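Local atomic coordinates of probable TonB-dependent receptor (Pseudomonas aeruginosa, PDB entry 4K3F), a protein that probably binds methionine in the periplasm, as a lipoprotein of the NlpA family with a periplasmic binding protein fold. Residues K207-D210 with A211-K214; I224-F227 with I228-Y232. All coordinates share one frame; numbering follows the deposited sequence.

Both contacts are local, made between neighbouring turns of the chain. Interaction 1 caps the beginning of helix 210-218, whereas interaction 2, which runs along most of helix 222-232 to its end, illustrates how side chains one turn apart meet along a helix; the two helices follow each other in the chain. Their centres are 23 Å apart, with about 9 Å between their nearest atoms, and they do not touch. Neither builds the ligand pocket. The side chain of Y232 in interaction 2 lies about 11 Å from the bound selenomethionine, and it packs on P13 and bonds to E16, close in sequence to the pocket residue H14.

Interaction 1 of 2, residues K207-D210 with A211-K214; sequences KDSD and AMQK
The carbonyl of S209 accepts the amide of Q213 at 3.0 Å (O to N), and that of D210 accepts K214 N in the same way, so the i to i+4 pattern of a helix begins directly from these two residues. S209 also supplies its side chain. S209 OG takes the amide N-H of M212 at 3.3 Å (OG to N) with an N-H...O angle of 153°, the torsion chi1 of 68° placing the hydroxyl back over the first turn. This is an N-cap: S209 stands right before helix 210-218, and OG meets an amide that has no carbonyl one turn earlier within the helix. The same hydroxyl is hydrogen-bonded to the carbonyl of N206. Alongside, across the first turn, D210 and K214 form a salt bridge, K214 NZ reaching the syn lone pair of D210 OD2 at 2.8 Å. The extended lysine chain spans the turn, and K214 CE passes 3.3 Å from D210 OD2; NZ has a second partner in the carbonyl of E28. This ammonium probably eases the nearness of D210 to the acidic E3. Q213 lies along the outer side, Q213 CG being 3.2 Å from S209 O. A water lies within donating distance of both Q213 OE1 and D210 OD1, though it may not serve both at once. Another donates to D208 OD1; its link to Q213 NE2 is doubtful. M212, a selenomethionine, folds inward onto strands 198-202, 3-9 and 75-82.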
loop_
_atom_site.group_PDB
_atom_site.type_symbol
_atom_site.label_atom_id
_atom_site.label_comp_id
_atom_site.label_asym_id
_atom_site.label_seq_id
_atom_site.Cartn_x
_atom_site.Cartn_y
_atom_site.Cartn_z
ATOM N N LYS A 207 -14.083 9.450 13.577
ATOM C CA LYS A 207 -12.904 10.130 13.085
ATOM C C LYS A 207 -12.407 11.193 14.075
ATOM O O LYS A 207 -11.204 11.374 14.222
ATOM C CB LYS A 207 -13.216 10.791 11.736
ATOM C CG LYS A 207 -12.199 11.806 11.270
ATOM C CD LYS A 207 -12.316 12.056 9.791
ATOM C CE LYS A 207 -11.402 13.204 9.316
ATOM N NZ LYS A 207 -11.379 13.244 7.809
ATOM N N ASP A 208 -13.342 11.925 14.665
ATOM C CA ASP A 208 -13.036 13.043 15.545
ATOM C C ASP A 208 -13.264 12.710 17.004
ATOM O O ASP A 208 -13.418 13.598 17.849
ATOM C CB ASP A 208 -13.848 14.249 15.116
ATOM C CG ASP A 208 -13.464 14.714 13.701
ATOM O OD1 ASP A 208 -12.292 14.948 13.506
ATOM O OD2 ASP A 208 -14.331 14.785 12.829
ATOM N N SER A 209 -13.206 11.429 17.312
ATOM C CA SER A 209 -13.261 10.990 18.710
ATOM C C SER A 209 -11.921 11.233 19.398
ATOM O O SER A 209 -10.891 11.348 18.761
ATOM C CB SER A 209 -13.664 9.510 18.761
ATOM O OG SER A 209 -12.664 8.650 18.232
ATOM N N ASP A 210 -11.958 11.371 20.710
ATOM C CA ASP A 210 -10.734 11.554 21.485
ATOM C C ASP A 210 -9.701 10.457 21.194
ATOM O O ASP A 210 -8.528 10.733 20.950
ATOM C CB ASP A 210 -11.074 11.595 22.974
ATOM C CG ASP A 210 -9.840 11.792 23.848
ATOM O OD1 ASP A 210 -9.307 12.890 23.829
ATOM O OD2 ASP A 210 -9.408 10.826 24.513
ATOM N N ALA A 211 -10.112 9.207 21.238
ATOM C CA ALA A 211 -9.176 8.104 21.067
ATOM C C ALA A 211 -8.590 8.091 19.670
ATOM O O ALA A 211 -7.368 7.865 19.488
ATOM C CB ALA A 211 -9.886 6.787 21.314
HETATM N N MSE A 212 -9.453 8.339 18.666
HETATM C CA MSE A 212 -8.964 8.373 17.297
HETATM C C MSE A 212 -7.928 9.463 17.121
HETATM O O MSE A 212 -6.910 9.276 16.424
HETATM C CB MSE A 212 -10.108 8.512 16.305
HETATM C CG MSE A 212 -9.727 8.142 14.869
HETATM SE SE MSE A 212 -9.429 6.221 14.602
HETATM C CE MSE A 212 -11.265 5.711 15.046
ATOM N N GLN A 213 -8.170 10.624 17.718
ATOM C CA GLN A 213 -7.248 11.733 17.570
ATOM C C GLN A 213 -5.915 11.422 18.233
ATOM O O GLN A 213 -4.864 11.819 17.701
ATOM C CB GLN A 213 -7.791 13.021 18.193
ATOM C CG GLN A 213 -9.004 13.641 17.503
ATOM C CD GLN A 213 -9.535 14.914 18.251
ATOM O OE1 GLN A 213 -9.308 15.132 19.462
ATOM N NE2 GLN A 213 -10.231 15.758 17.507
ATOM N N LYS A 214 -5.958 10.767 19.389
ATOM C CA LYS A 214 -4.706 10.402 20.088
ATOM C C LYS A 214 -3.929 9.431 19.215
ATOM O O LYS A 214 -2.724 9.579 19.094
ATOM C CB LYS A 214 -5.028 9.801 21.419
ATOM C CG LYS A 214 -5.452 10.841 22.438
ATOM C CD LYS A 214 -5.973 10.243 23.715
ATOM C CE LYS A 214 -6.176 11.324 24.786
ATOM N NZ LYS A 214 -6.940 10.719 25.891
HETATM O O HOH W 1 -10.089 15.392 14.988
HETATM O O HOH W 2 -7.713 14.029 21.722
#

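Interaction 2 of 2, residues I224-F227 with I228-Y232; sequences IKQF and IQEKY
Along helix 222-232, most of which this contact follows to its end, the side chains of F227 and K231 run alongside each other in the same direction, one turn apart. K231 CB sits over one face of the F227 ring, 4.0 Å from its centroid and 19° off the ring normal, a CH-pi contact. K231 CG then comes within 3.7 Å of F227 CZ while lying over the centre of the Y232 ring, so the lysine's aliphatic stem fits into the corner formed by the two rings. With CG anti to the backbone N (chi1 168°), F227 is swung along the helix toward these partners. F227 CE2 meets Y232 CE2 at 3.9 Å, the two ring planes being almost perpendicular at 87°; Y232 OH is itself hydrogen-bonded to E16. On a neighbouring flank, Q226 NE2 donates to E230 OE1 at 3.1 Å. The bond is nearly straight and lies in the amide plane of Q226, but it meets the carboxylate oxygen on its anti side and somewhat out of plane. A water donates to Q229 OE1 and, weakly, to Q226 OE1, lending these two amides a common partner. Toward the protein, I224 CG2 touches I228 CD1 at 3.8 Å; I224 rests on V20 and V21 of helix 11-26, and I228 on P238. Four i to i+4 backbone bonds join the two segments, from I228 N to I224 O through K231 N to F227 O. With isoleucines turned inward and glutamines and a glutamate outward, this is an amphipathic alpha-helix, packed against helix 11-26 and strand 237-238 in one lobe of a periplasmic binding protein fold, the lobe with the six-stranded sheet to which strand 237-238 belongs.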
loop_
_atom_site.group_PDB
_atom_site.type_symbol
_atom_site.label_atom_id
_atom_site.label_comp_id
_atom_site.label_asym_id
_atom_site.label_seq_id
_atom_site.Cartn_x
_atom_site.Cartn_y
_atom_site.Cartn_z
ATOM N N ILE A 224 7.644 7.270 16.310
ATOM C CA ILE A 224 7.169 6.383 15.249
ATOM C C ILE A 224 7.963 6.638 13.985
ATOM O O ILE A 224 8.271 5.717 13.240
ATOM C CB ILE A 224 5.652 6.576 15.051
ATOM C CG1 ILE A 224 4.938 5.907 16.204
ATOM C CG2 ILE A 224 5.201 5.990 13.742
ATOM C CD1 ILE A 224 5.146 4.385 16.251
ATOM N N LYS A 225 8.373 7.896 13.784
ATOM C CA LYS A 225 9.183 8.230 12.615
ATOM C C LYS A 225 10.528 7.506 12.707
ATOM O O LYS A 225 10.981 6.880 11.763
ATOM C CB LYS A 225 9.368 9.746 12.482
ATOM C CG LYS A 225 10.343 10.165 11.404
ATOM C CD LYS A 225 10.481 11.680 11.387
ATOM C CE LYS A 225 9.581 12.284 10.354
ATOM N NZ LYS A 225 10.007 13.657 10.013
ATOM N N GLN A 226 11.126 7.539 13.895
ATOM C CA GLN A 226 12.384 6.853 14.119
ATOM C C GLN A 226 12.236 5.358 13.887
ATOM O O GLN A 226 13.101 4.740 13.252
ATOM C CB GLN A 226 12.892 7.116 15.551
ATOM C CG GLN A 226 14.169 6.369 15.960
ATOM C CD GLN A 226 15.338 6.648 15.046
ATOM O OE1 GLN A 226 15.564 7.798 14.691
ATOM N NE2 GLN A 226 16.094 5.596 14.661
ATOM N N PHE A 227 11.175 4.766 14.441
ATOM C CA PHE A 227 10.977 3.336 14.263
ATOM C C PHE A 227 10.915 3.013 12.770
ATOM O O PHE A 227 11.528 2.073 12.298
ATOM C CB PHE A 227 9.688 2.832 14.961
ATOM C CG PHE A 227 9.308 1.427 14.563
ATOM C CD1 PHE A 227 10.005 0.335 15.066
ATOM C CD2 PHE A 227 8.271 1.192 13.686
ATOM C CE1 PHE A 227 9.683 -0.957 14.686
ATOM C CE2 PHE A 227 7.936 -0.090 13.306
ATOM C CZ PHE A 227 8.649 -1.170 13.801
ATOM N N ILE A 228 10.120 3.783 12.024
ATOM C CA ILE A 228 9.925 3.511 10.590
ATOM C C ILE A 228 11.271 3.587 9.860
ATOM O O ILE A 228 11.612 2.741 9.034
ATOM C CB ILE A 228 8.905 4.500 9.974
ATOM C CG1 ILE A 228 7.480 4.178 10.478
ATOM C CG2 ILE A 228 8.950 4.445 8.457
ATOM C CD1 ILE A 228 6.447 5.254 10.193
ATOM N N GLN A 229 12.027 4.624 10.154
ATOM C CA GLN A 229 13.322 4.803 9.502
ATOM C C GLN A 229 14.323 3.650 9.747
ATOM O O GLN A 229 14.944 3.097 8.810
ATOM C CB GLN A 229 13.913 6.132 9.976
ATOM C CG GLN A 229 13.240 7.332 9.321
ATOM C CD GLN A 229 13.666 8.638 9.947
ATOM O OE1 GLN A 229 14.136 8.667 11.082
ATOM N NE2 GLN A 229 13.465 9.734 9.225
ATOM N N GLU A 230 14.505 3.298 11.013
ATOM C CA GLU A 230 15.479 2.262 11.383
ATOM C C GLU A 230 15.002 0.859 10.992
ATOM O O GLU A 230 15.804 0.023 10.599
ATOM C CB GLU A 230 15.803 2.333 12.886
ATOM C CG GLU A 230 14.699 1.779 13.779
ATOM C CD GLU A 230 15.055 1.794 15.263
ATOM O OE1 GLU A 230 15.068 2.910 15.845
ATOM O OE2 GLU A 230 15.282 0.687 15.841
ATOM N N LYS A 231 13.691 0.603 11.093
ATOM C CA LYS A 231 13.186 -0.750 10.850
ATOM C C LYS A 231 13.199 -1.089 9.356
ATOM O O LYS A 231 13.610 -2.181 8.963
ATOM C CB LYS A 231 11.788 -0.899 11.455
ATOM C CG LYS A 231 11.167 -2.261 11.251
ATOM C CD LYS A 231 11.764 -3.362 12.108
ATOM C CE LYS A 231 11.022 -4.656 11.809
ATOM N NZ LYS A 231 11.657 -5.817 12.458
ATOM N N TYR A 232 12.726 -0.166 8.522
ATOM C CA TYR A 232 12.494 -0.475 7.114
ATOM C C TYR A 232 13.564 0.089 6.188
ATOM O O TYR A 232 13.540 -0.216 5.003
ATOM C CB TYR A 232 11.065 -0.036 6.711
ATOM C CG TYR A 232 10.026 -0.618 7.634
ATOM C CD1 TYR A 232 9.732 -1.979 7.620
ATOM C CD2 TYR A 232 9.369 0.183 8.568
ATOM C CE1 TYR A 232 8.802 -2.525 8.489
ATOM C CE2 TYR A 232 8.463 -0.347 9.458
ATOM C CZ TYR A 232 8.187 -1.699 9.420
ATOM O OH TYR A 232 7.291 -2.214 10.303
HETATM O O HOH W 3 13.871 10.406 13.246
#